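Local structure of NAD(P)H-FMN oxidoreductase (Bacillus subtilis, 5LVA) at residues A[57-65]-A[166-174]; A[88-98]-A[135-143]. The protein binds flavin mononucleotide and probably uses NAD(P)H in flavin or quinone reduction, as a flavodoxin-like oxidoreductase. All coordinates share one frame; numbering follows the deposited sequence.

How the contacts relate
After strands 3-7 and 31-35 the chain reaches strand 59-65, the middle strand of the parallel sheet, which opens contact 1. It continues through helix 73-82 into loop 88-98, the first half of contact 2. After strand 100-106, the end of helix 129-138 and the start of strand 141-148 (segment 135-143) meet that loop and close contact 2. Helix 156-171 and the C-terminal tail then return to strand 59-65 and close contact 1. Contact 2 is therefore nested inside the loop closed by contact 1. Contact 1 ties the last helix to the sheet centre; contact 2 joins the lead-ins to two neighbouring strands. They meet at Leu143, whose side chain packs on both Arg59 and Phe174.

Contact 1: A[57-65]-A[166-174]. With FMN (flavin mononucleotide), chain C.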
loop_
_atom_site.group_PDB
_atom_site.type_symbol
_atom_site.label_atom_id
_atom_site.label_comp_id
_atom_site.label_asym_id
_atom_site.label_seq_id
_atom_site.Cartn_x
_atom_site.Cartn_y
_atom_site.Cartn_z
ATOM N N HIS A 57 -6.334 -13.214 4.439
ATOM C CA HIS A 57 -6.694 -11.942 5.070
ATOM C C HIS A 57 -7.880 -11.270 4.396
ATOM O O HIS A 57 -8.162 -11.523 3.232
ATOM C CB HIS A 57 -5.505 -10.985 5.071
ATOM C CG HIS A 57 -4.343 -11.468 5.873
ATOM N ND1 HIS A 57 -3.541 -12.509 5.461
ATOM C CD2 HIS A 57 -3.842 -11.054 7.061
ATOM C CE1 HIS A 57 -2.597 -12.717 6.362
ATOM N NE2 HIS A 57 -2.755 -11.844 7.342
ATOM N N ASP A 58 -8.562 -10.401 5.137
ATOM C CA ASP A 58 -9.803 -9.789 4.669
ATOM C C ASP A 58 -9.542 -8.482 3.939
ATOM O O ASP A 58 -10.325 -8.067 3.096
ATOM C CB ASP A 58 -10.762 -9.543 5.844
ATOM C CG ASP A 58 -11.007 -10.794 6.682
ATOM O OD1 ASP A 58 -11.445 -11.817 6.124
ATOM O OD2 ASP A 58 -10.764 -10.753 7.905
ATOM N N ARG A 59 -8.437 -7.833 4.277
ATOM C CA ARG A 59 -8.076 -6.554 3.703
ATOM C C ARG A 59 -6.600 -6.549 3.343
ATOM O O ARG A 59 -5.778 -6.990 4.121
ATOM C CB ARG A 59 -8.382 -5.422 4.677
ATOM C CG ARG A 59 -8.023 -4.050 4.141
ATOM C CD ARG A 59 -8.172 -2.980 5.189
ATOM N NE ARG A 59 -9.566 -2.745 5.518
ATOM C CZ ARG A 59 -9.998 -1.746 6.276
ATOM N NH1 ARG A 59 -9.137 -0.883 6.792
ATOM N NH2 ARG A 59 -11.297 -1.612 6.518
ATOM N N ILE A 60 -6.266 -6.043 2.163
ATOM C CA ILE A 60 -4.879 -5.949 1.735
ATOM C C ILE A 60 -4.448 -4.498 1.557
ATOM O O ILE A 60 -5.077 -3.736 0.830
ATOM C CB ILE A 60 -4.659 -6.703 0.439
ATOM C CG1 ILE A 60 -5.286 -8.082 0.560
ATOM C CG2 ILE A 60 -3.176 -6.805 0.142
ATOM C CD1 ILE A 60 -5.120 -8.910 -0.634
ATOM N N VAL A 61 -3.373 -4.128 2.245
ATOM C CA VAL A 61 -2.879 -2.760 2.254
ATOM C C VAL A 61 -1.529 -2.672 1.583
ATOM O O VAL A 61 -0.581 -3.296 2.022
ATOM C CB VAL A 61 -2.760 -2.223 3.683
ATOM C CG1 VAL A 61 -2.151 -0.851 3.685
ATOM C CG2 VAL A 61 -4.120 -2.207 4.355
ATOM N N PHE A 62 -1.442 -1.900 0.513
ATOM C CA PHE A 62 -0.170 -1.680 -0.156
ATOM C C PHE A 62 0.459 -0.400 0.369
ATOM O O PHE A 62 -0.066 0.688 0.151
ATOM C CB PHE A 62 -0.359 -1.619 -1.669
ATOM C CG PHE A 62 -0.947 -2.871 -2.257
ATOM C CD1 PHE A 62 -2.320 -3.058 -2.301
ATOM C CD2 PHE A 62 -0.128 -3.865 -2.754
ATOM C CE1 PHE A 62 -2.861 -4.216 -2.837
ATOM C CE2 PHE A 62 -0.658 -5.026 -3.284
ATOM C CZ PHE A 62 -2.028 -5.197 -3.334
ATOM N N GLN A 63 1.567 -0.539 1.095
ATOM C CA GLN A 63 2.242 0.597 1.699
ATOM C C GLN A 63 3.550 0.870 0.990
ATOM O O GLN A 63 4.381 -0.014 0.869
ATOM C CB GLN A 63 2.487 0.355 3.182
ATOM C CG GLN A 63 3.092 1.540 3.902
ATOM C CD GLN A 63 3.415 1.266 5.361
ATOM O OE1 GLN A 63 2.800 0.430 6.010
ATOM N NE2 GLN A 63 4.383 1.992 5.883
ATOM N N PHE A 64 3.737 2.096 0.520
ATOM C CA PHE A 64 4.946 2.437 -0.205
ATOM C C PHE A 64 5.159 3.927 -0.234
ATOM O O PHE A 64 4.243 4.678 0.035
ATOM C CB PHE A 64 4.896 1.878 -1.635
ATOM C CG PHE A 64 3.670 2.281 -2.431
ATOM C CD1 PHE A 64 2.522 1.509 -2.400
ATOM C CD2 PHE A 64 3.687 3.410 -3.239
ATOM C CE1 PHE A 64 1.430 1.863 -3.133
ATOM C CE2 PHE A 64 2.596 3.764 -3.971
ATOM C CZ PHE A 64 1.462 2.996 -3.920
ATOM N N PRO A 65 6.389 4.367 -0.512
ATOM C CA PRO A 65 6.569 5.789 -0.779
ATOM C C PRO A 65 6.196 6.098 -2.218
ATOM O O PRO A 65 6.375 5.247 -3.084
ATOM C CB PRO A 65 8.060 6.006 -0.542
ATOM C CG PRO A 65 8.666 4.711 -0.894
ATOM C CD PRO A 65 7.685 3.671 -0.409
ATOM N N TYR A 166 -2.203 7.069 10.498
ATOM C CA TYR A 166 -2.036 5.929 9.621
ATOM C C TYR A 166 -2.657 4.699 10.268
ATOM O O TYR A 166 -3.411 3.971 9.641
ATOM C CB TYR A 166 -0.548 5.724 9.325
ATOM C CG TYR A 166 -0.146 4.349 8.840
ATOM C CD1 TYR A 166 0.151 3.336 9.739
ATOM C CD2 TYR A 166 -0.007 4.080 7.489
ATOM C CE1 TYR A 166 0.531 2.084 9.303
ATOM C CE2 TYR A 166 0.377 2.829 7.045
ATOM C CZ TYR A 166 0.648 1.839 7.959
ATOM O OH TYR A 166 1.032 0.599 7.522
ATOM N N ARG A 167 -2.348 4.487 11.540
ATOM C CA ARG A 167 -2.813 3.312 12.253
ATOM C C ARG A 167 -4.329 3.286 12.330
ATOM O O ARG A 167 -4.944 2.253 12.140
ATOM C CB ARG A 167 -2.218 3.266 13.660
ATOM C CG ARG A 167 -2.383 1.917 14.349
ATOM C CD ARG A 167 -2.195 2.017 15.838
ATOM N NE ARG A 167 -1.942 0.714 16.442
ATOM C CZ ARG A 167 -2.852 -0.023 17.064
ATOM N NH1 ARG A 167 -4.095 0.410 17.185
ATOM N NH2 ARG A 167 -2.517 -1.194 17.578
ATOM N N GLU A 168 -4.934 4.428 12.611
ATOM C CA GLU A 168 -6.372 4.462 12.731
ATOM C C GLU A 168 -7.032 4.166 11.389
ATOM O O GLU A 168 -8.049 3.481 11.322
ATOM C CB GLU A 168 -6.845 5.805 13.263
ATOM C CG GLU A 168 -8.350 5.892 13.303
ATOM C CD GLU A 168 -8.860 7.182 13.888
ATOM O OE1 GLU A 168 -8.105 7.833 14.646
ATOM O OE2 GLU A 168 -10.024 7.536 13.596
ATOM N N HIS A 169 -6.434 4.677 10.322
ATOM C CA HIS A 169 -7.006 4.538 8.994
ATOM C C HIS A 169 -6.958 3.108 8.494
ATOM O O HIS A 169 -7.909 2.615 7.912
ATOM C CB HIS A 169 -6.281 5.440 8.008
ATOM C CG HIS A 169 -7.046 5.672 6.748
ATOM N ND1 HIS A 169 -6.933 4.855 5.648
ATOM C CD2 HIS A 169 -7.957 6.620 6.423
ATOM C CE1 HIS A 169 -7.725 5.298 4.691
ATOM N NE2 HIS A 169 -8.357 6.367 5.138
ATOM N N VAL A 170 -5.835 2.453 8.725
ATOM C CA VAL A 170 -5.628 1.082 8.292
ATOM C C VAL A 170 -6.556 0.118 9.033
ATOM O O VAL A 170 -6.901 -0.934 8.521
ATOM C CB VAL A 170 -4.142 0.678 8.494
ATOM C CG1 VAL A 170 -3.953 -0.817 8.378
ATOM C CG2 VAL A 170 -3.271 1.404 7.489
ATOM N N LEU A 171 -6.985 0.500 10.228
ATOM C CA LEU A 171 -7.802 -0.371 11.066
ATOM C C LEU A 171 -9.266 0.031 11.027
ATOM O O LEU A 171 -10.134 -0.694 11.500
ATOM C CB LEU A 171 -7.288 -0.343 12.503
ATOM C CG LEU A 171 -5.871 -0.879 12.720
ATOM C CD1 LEU A 171 -5.406 -0.603 14.141
ATOM C CD2 LEU A 171 -5.834 -2.357 12.440
ATOM N N LYS A 172 -9.526 1.195 10.456
ATOM C CA LYS A 172 -10.873 1.739 10.312
ATOM C C LYS A 172 -11.785 0.837 9.493
ATOM O O LYS A 172 -11.351 0.196 8.540
ATOM C CB LYS A 172 -10.790 3.118 9.663
ATOM C CG LYS A 172 -12.026 3.959 9.749
ATOM C CD LYS A 172 -11.908 5.132 8.799
ATOM C CE LYS A 172 -12.601 6.360 9.341
ATOM N NZ LYS A 172 -13.733 6.744 8.444
ATOM N N SER A 173 -13.053 0.783 9.868
ATOM C CA SER A 173 -14.033 0.056 9.075
ATOM C C SER A 173 -14.835 1.065 8.245
ATOM O O SER A 173 -15.168 2.145 8.723
ATOM C CB SER A 173 -14.945 -0.780 9.969
ATOM O OG SER A 173 -16.031 0.001 10.428
ATOM N N PHE A 174 -15.128 0.717 6.998
ATOM C CA PHE A 174 -15.612 1.701 6.042
ATOM C C PHE A 174 -17.031 1.425 5.562
ATOM O O PHE A 174 -17.594 0.375 5.849
ATOM C CB PHE A 174 -14.673 1.757 4.846
ATOM C CG PHE A 174 -13.407 2.503 5.104
ATOM C CD1 PHE A 174 -12.244 1.832 5.420
ATOM C CD2 PHE A 174 -13.374 3.876 5.010
ATOM C CE1 PHE A 174 -11.074 2.519 5.650
ATOM C CE2 PHE A 174 -12.203 4.567 5.241
ATOM C CZ PHE A 174 -11.050 3.887 5.565
HETATM N N1 FMN C . 7.515 12.692 -3.651
HETATM C C2 FMN C . 6.388 13.179 -4.284
HETATM O O2 FMN C . 5.609 13.913 -3.685
HETATM N N3 FMN C . 6.115 12.844 -5.586
HETATM C C4 FMN C . 6.961 12.031 -6.284
HETATM O O4 FMN C . 6.674 11.754 -7.443
HETATM C C4A FMN C . 8.109 11.537 -5.656
HETATM N N5 FMN C . 8.975 10.715 -6.331
HETATM C C5A FMN C . 10.104 10.223 -5.720
HETATM C C6 FMN C . 10.955 9.392 -6.433
HETATM C C7 FMN C . 12.088 8.866 -5.852
HETATM C C7M FMN C . 12.987 7.967 -6.656
HETATM C C8 FMN C . 12.376 9.193 -4.525
HETATM C C8M FMN C . 13.595 8.645 -3.846
HETATM C C9 FMN C . 11.522 10.028 -3.815
HETATM C C9A FMN C . 10.377 10.540 -4.401
HETATM N N10 FMN C . 9.516 11.379 -3.705
HETATM C C10 FMN C . 8.382 11.869 -4.335
HETATM C "C1'" FMN C . 9.771 11.705 -2.260
HETATM C "C2'" FMN C . 9.168 10.494 -1.505
HETATM O "O2'" FMN C . 7.779 10.347 -1.783
HETATM C "C3'" FMN C . 9.460 10.417 0.003
HETATM O "O3'" FMN C . 10.853 10.250 0.099
HETATM C "C4'" FMN C . 8.720 9.232 0.652
HETATM O "O4'" FMN C . 7.357 9.367 0.390
HETATM C "C5'" FMN C . 8.778 9.025 2.160
HETATM O "O5'" FMN C . 10.020 8.481 2.518
HETATM P P FMN C . 10.334 7.296 3.563
HETATM O O1P FMN C . 11.351 6.502 2.830
HETATM O O2P FMN C . 10.856 7.907 4.819
HETATM O O3P FMN C . 9.227 6.366 3.911
#
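Arg59 and Gln63 of strand 59-65 meet Lys172 and Tyr166 where the C-terminal helix packs on the central strand of a flavodoxin-like parallel sheet. The short axes run roughly antiparallel, at 146°. The polar grip is at Arg59. Its CG lies anti to the backbone N (chi1 180°), and a bend at chi3 turns the guanidinium to the helix end. NH2 donates to Lys172 O at 2.7 Å, in both the guanidinium and carbonyl planes. NH1 adds a weak bond to the same oxygen at 3.0 Å. NE forms a salt bridge with Glu100. With an alanine here both bonds to Lys172 O go, the C-terminal tail is likely to be held less firmly, and Glu100 would probably lack this charged partner. Tyr166 OH is modelled as donating to Gln63 OE1, but the distance is too short to be trusted. Gln63 NE2 bonds to the FMN-binding Asn18. The Phe174 ring presents its edge to the guanidinium, with CD1 3.7 Å from Arg59 NH2. Apolar contact is slight: Val61 CG2 lies 4.3 Å from Val170 CG1. The strand ends at the cofactor, where Pro65 CB lies 3.5 Å from FMN C4'.

Contact 2: A[88-98]-A[135-143]; sequences AYGTNGTALRG and SNFIGTTYL
Ile138, Leu96 and Tyr89 have the most surface buried here, where loop 88-98 packs against the end of helix 129-138. Ile138 comes first. Its CG1 sits between the backbone N and the carbonyl carbon (chi1 65°), and its extended chain takes CD1 to Leu96 CD1, 3.7 Å away. Its other branch, CG2, lies 4.2 Å from Ala88 CB. Leu96 works on two sides. Its CD1 meets Ile138, while its CB lies 3.9 Å from Thr140 CG2. Leu83 and Trp87 also pack on the Leu96 side chain. Tyr89 meets Phe137 of the helix. Phe137 comes up with its ring edge: CE2 is 3.6 Å from Tyr89 CG. The two ring planes are inclined at 54°.

Two waters join the backbones around these side chains. One accepts from Leu96 N and lies 2.7 Å from Ala88 O and 2.8 Å from Ile138 O. The other lies between Ala88 O and Phe137 O. One direct backbone bond crosses, from Gly98 N to Gly139 O (3.0 Å). It is nearly straight, at 166°. Gly139 takes a positive phi just after the helix, and a side chain on it would run into Arg97 CG. The backbone of Thr141 hydrogen-bonds to Lys99 and Phe101. The contact thus joins the lead-ins to neighbouring parallel strands at the N-terminal ends of 100-106 and 141-148, which helix 129-138 links in a beta-alpha-beta crossover of the flavodoxin-like fold, away from the FMN site.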
loop_
_atom_site.group_PDB
_atom_site.type_symbol
_atom_site.label_atom_id
_atom_site.label_comp_id
_atom_site.label_asym_id
_atom_site.label_seq_id
_atom_site.Cartn_x
_atom_site.Cartn_y
_atom_site.Cartn_z
ATOM N N ALA A 88 -6.736 -14.475 -9.720
ATOM C CA ALA A 88 -7.175 -13.133 -9.406
ATOM C C ALA A 88 -8.240 -12.696 -10.403
ATOM O O ALA A 88 -9.146 -11.945 -10.071
ATOM C CB ALA A 88 -6.004 -12.182 -9.408
ATOM N N TYR A 89 -8.122 -13.188 -11.626
ATOM C CA TYR A 89 -9.091 -12.906 -12.660
ATOM C C TYR A 89 -9.197 -14.106 -13.562
ATOM O O TYR A 89 -8.489 -15.093 -13.387
ATOM C CB TYR A 89 -8.693 -11.676 -13.473
ATOM C CG TYR A 89 -7.480 -11.883 -14.352
ATOM C CD1 TYR A 89 -6.194 -11.839 -13.822
ATOM C CD2 TYR A 89 -7.618 -12.108 -15.716
ATOM C CE1 TYR A 89 -5.089 -12.023 -14.620
ATOM C CE2 TYR A 89 -6.515 -12.288 -16.521
ATOM C CZ TYR A 89 -5.255 -12.251 -15.968
ATOM O OH TYR A 89 -4.159 -12.433 -16.773
ATOM N N GLY A 90 -10.066 -14.015 -14.551
ATOM C CA GLY A 90 -10.231 -15.115 -15.465
ATOM C C GLY A 90 -11.345 -16.001 -14.981
ATOM O O GLY A 90 -12.038 -15.667 -14.023
ATOM N N THR A 91 -11.495 -17.141 -15.643
ATOM C CA THR A 91 -12.668 -17.990 -15.478
ATOM C C THR A 91 -12.852 -18.416 -14.022
ATOM O O THR A 91 -13.912 -18.190 -13.436
ATOM C CB THR A 91 -12.594 -19.234 -16.406
ATOM O OG1 THR A 91 -11.243 -19.711 -16.481
ATOM C CG2 THR A 91 -13.056 -18.868 -17.812
ATOM N N ASN A 92 -11.821 -18.999 -13.428
ATOM C CA ASN A 92 -11.911 -19.389 -12.035
ATOM C C ASN A 92 -11.403 -18.299 -11.093
ATOM O O ASN A 92 -11.520 -18.413 -9.877
ATOM C CB ASN A 92 -11.126 -20.676 -11.803
ATOM C CG ASN A 92 -11.863 -21.908 -12.292
ATOM O OD1 ASN A 92 -13.099 -21.943 -12.328
ATOM N ND2 ASN A 92 -11.102 -22.934 -12.672
ATOM N N GLY A 93 -10.857 -17.234 -11.667
ATOM C CA GLY A 93 -10.108 -16.248 -10.915
ATOM C C GLY A 93 -10.901 -15.372 -9.983
ATOM O O GLY A 93 -11.100 -14.197 -10.248
ATOM N N THR A 94 -11.292 -15.930 -8.850
ATOM C CA THR A 94 -12.204 -15.239 -7.962
ATOM C C THR A 94 -11.694 -15.124 -6.503
ATOM O O THR A 94 -12.423 -14.696 -5.612
ATOM C CB THR A 94 -13.573 -15.948 -8.025
ATOM O OG1 THR A 94 -14.618 -15.046 -7.655
ATOM C CG2 THR A 94 -13.602 -17.190 -7.141
ATOM N N ALA A 95 -10.419 -15.440 -6.286
ATOM C CA ALA A 95 -9.866 -15.570 -4.935
ATOM C C ALA A 95 -9.881 -14.275 -4.131
ATOM O O ALA A 95 -9.914 -14.298 -2.900
ATOM C CB ALA A 95 -8.441 -16.110 -5.001
ATOM N N LEU A 96 -9.858 -13.147 -4.825
ATOM C CA LEU A 96 -9.782 -11.861 -4.154
ATOM C C LEU A 96 -11.113 -11.134 -4.165
ATOM O O LEU A 96 -11.239 -10.056 -3.591
ATOM C CB LEU A 96 -8.721 -10.982 -4.806
ATOM C CG LEU A 96 -7.335 -11.601 -4.916
ATOM C CD1 LEU A 96 -6.412 -10.699 -5.692
ATOM C CD2 LEU A 96 -6.787 -11.869 -3.531
ATOM N N ARG A 97 -12.109 -11.711 -4.819
ATOM C CA ARG A 97 -13.365 -11.005 -4.960
ATOM C C ARG A 97 -14.000 -10.830 -3.598
ATOM O O ARG A 97 -14.183 -11.794 -2.874
ATOM C CB ARG A 97 -14.309 -11.743 -5.909
ATOM C CG ARG A 97 -15.220 -10.809 -6.692
ATOM C CD ARG A 97 -16.150 -11.569 -7.606
ATOM N NE ARG A 97 -16.815 -12.661 -6.907
ATOM C CZ ARG A 97 -17.568 -13.579 -7.504
ATOM N NH1 ARG A 97 -17.750 -13.531 -8.818
ATOM N NH2 ARG A 97 -18.136 -14.543 -6.791
ATOM N N GLY A 98 -14.303 -9.590 -3.237
ATOM C CA GLY A 98 -14.949 -9.316 -1.970
ATOM C C GLY A 98 -14.039 -8.704 -0.918
ATOM O O GLY A 98 -14.510 -8.026 -0.013
ATOM N N SER A 135 -7.572 -2.921 -8.531
ATOM C CA SER A 135 -8.610 -3.301 -7.599
ATOM C C SER A 135 -9.900 -3.659 -8.329
ATOM O O SER A 135 -10.439 -4.746 -8.141
ATOM C CB SER A 135 -8.862 -2.169 -6.608
ATOM O OG SER A 135 -9.914 -2.492 -5.734
ATOM N N ASN A 136 -10.375 -2.744 -9.173
ATOM C CA ASN A 136 -11.606 -2.936 -9.930
ATOM C C ASN A 136 -11.653 -4.260 -10.683
ATOM O O ASN A 136 -12.637 -4.983 -10.626
ATOM C CB ASN A 136 -11.795 -1.793 -10.920
ATOM C CG ASN A 136 -12.220 -0.511 -10.259
ATOM O OD1 ASN A 136 -12.696 -0.511 -9.134
ATOM N ND2 ASN A 136 -12.067 0.596 -10.969
ATOM N N PHE A 137 -10.572 -4.569 -11.385
ATOM C CA PHE A 137 -10.512 -5.745 -12.234
ATOM C C PHE A 137 -10.496 -7.061 -11.448
ATOM O O PHE A 137 -11.031 -8.066 -11.910
ATOM C CB PHE A 137 -9.279 -5.660 -13.125
ATOM C CG PHE A 137 -9.295 -6.609 -14.283
ATOM C CD1 PHE A 137 -10.056 -6.340 -15.401
ATOM C CD2 PHE A 137 -8.523 -7.756 -14.266
ATOM C CE1 PHE A 137 -10.066 -7.205 -16.465
ATOM C CE2 PHE A 137 -8.525 -8.615 -15.333
ATOM C CZ PHE A 137 -9.300 -8.344 -16.432
ATOM N N ILE A 138 -9.893 -7.063 -10.262
ATOM C CA ILE A 138 -9.722 -8.315 -9.548
ATOM C C ILE A 138 -10.838 -8.565 -8.557
ATOM O O ILE A 138 -10.898 -9.620 -7.948
ATOM C CB ILE A 138 -8.376 -8.376 -8.827
ATOM C CG1 ILE A 138 -8.310 -7.323 -7.734
ATOM C CG2 ILE A 138 -7.244 -8.210 -9.820
ATOM C CD1 ILE A 138 -6.989 -7.260 -7.037
ATOM N N GLY A 139 -11.729 -7.602 -8.403
ATOM C CA GLY A 139 -12.930 -7.825 -7.629
ATOM C C GLY A 139 -12.905 -7.331 -6.204
ATOM O O GLY A 139 -13.800 -7.633 -5.424
ATOM N N THR A 140 -11.887 -6.567 -5.847
ATOM C CA THR A 140 -11.796 -6.067 -4.487
ATOM C C THR A 140 -12.520 -4.733 -4.338
ATOM O O THR A 140 -12.811 -4.067 -5.322
ATOM C CB THR A 140 -10.343 -5.920 -4.058
ATOM O OG1 THR A 140 -9.630 -5.203 -5.061
ATOM C CG2 THR A 140 -9.717 -7.272 -3.922
ATOM N N THR A 141 -12.820 -4.355 -3.104
ATOM C CA THR A 141 -13.457 -3.080 -2.827
ATOM C C THR A 141 -12.395 -2.025 -2.546
ATOM O O THR A 141 -11.602 -2.182 -1.616
ATOM C CB THR A 141 -14.401 -3.188 -1.631
ATOM O OG1 THR A 141 -15.421 -4.148 -1.915
ATOM C CG2 THR A 141 -15.030 -1.838 -1.307
ATOM N N TYR A 142 -12.379 -0.957 -3.344
ATOM C CA TYR A 142 -11.343 0.059 -3.223
ATOM C C TYR A 142 -11.679 1.075 -2.141
ATOM O O TYR A 142 -12.624 1.828 -2.265
ATOM C CB TYR A 142 -11.111 0.776 -4.557
ATOM C CG TYR A 142 -9.880 1.643 -4.532
ATOM C CD1 TYR A 142 -8.617 1.076 -4.599
ATOM C CD2 TYR A 142 -9.970 3.025 -4.400
ATOM C CE1 TYR A 142 -7.477 1.850 -4.553
ATOM C CE2 TYR A 142 -8.839 3.810 -4.358
ATOM C CZ TYR A 142 -7.586 3.207 -4.428
ATOM O OH TYR A 142 -6.431 3.946 -4.387
ATOM N N LEU A 143 -10.882 1.079 -1.080
ATOM C CA LEU A 143 -11.058 1.967 0.066
ATOM C C LEU A 143 -10.280 3.260 -0.135
ATOM O O LEU A 143 -9.332 3.284 -0.903
ATOM C CB LEU A 143 -10.591 1.265 1.342
ATOM C CG LEU A 143 -11.234 -0.065 1.703
ATOM C CD1 LEU A 143 -10.564 -0.631 2.933
ATOM C CD2 LEU A 143 -12.702 0.108 1.953
HETATM O O HOH W 1 -10.226 -12.311 -7.617
HETATM O O HOH W 2 -11.907 -10.944 -11.128
#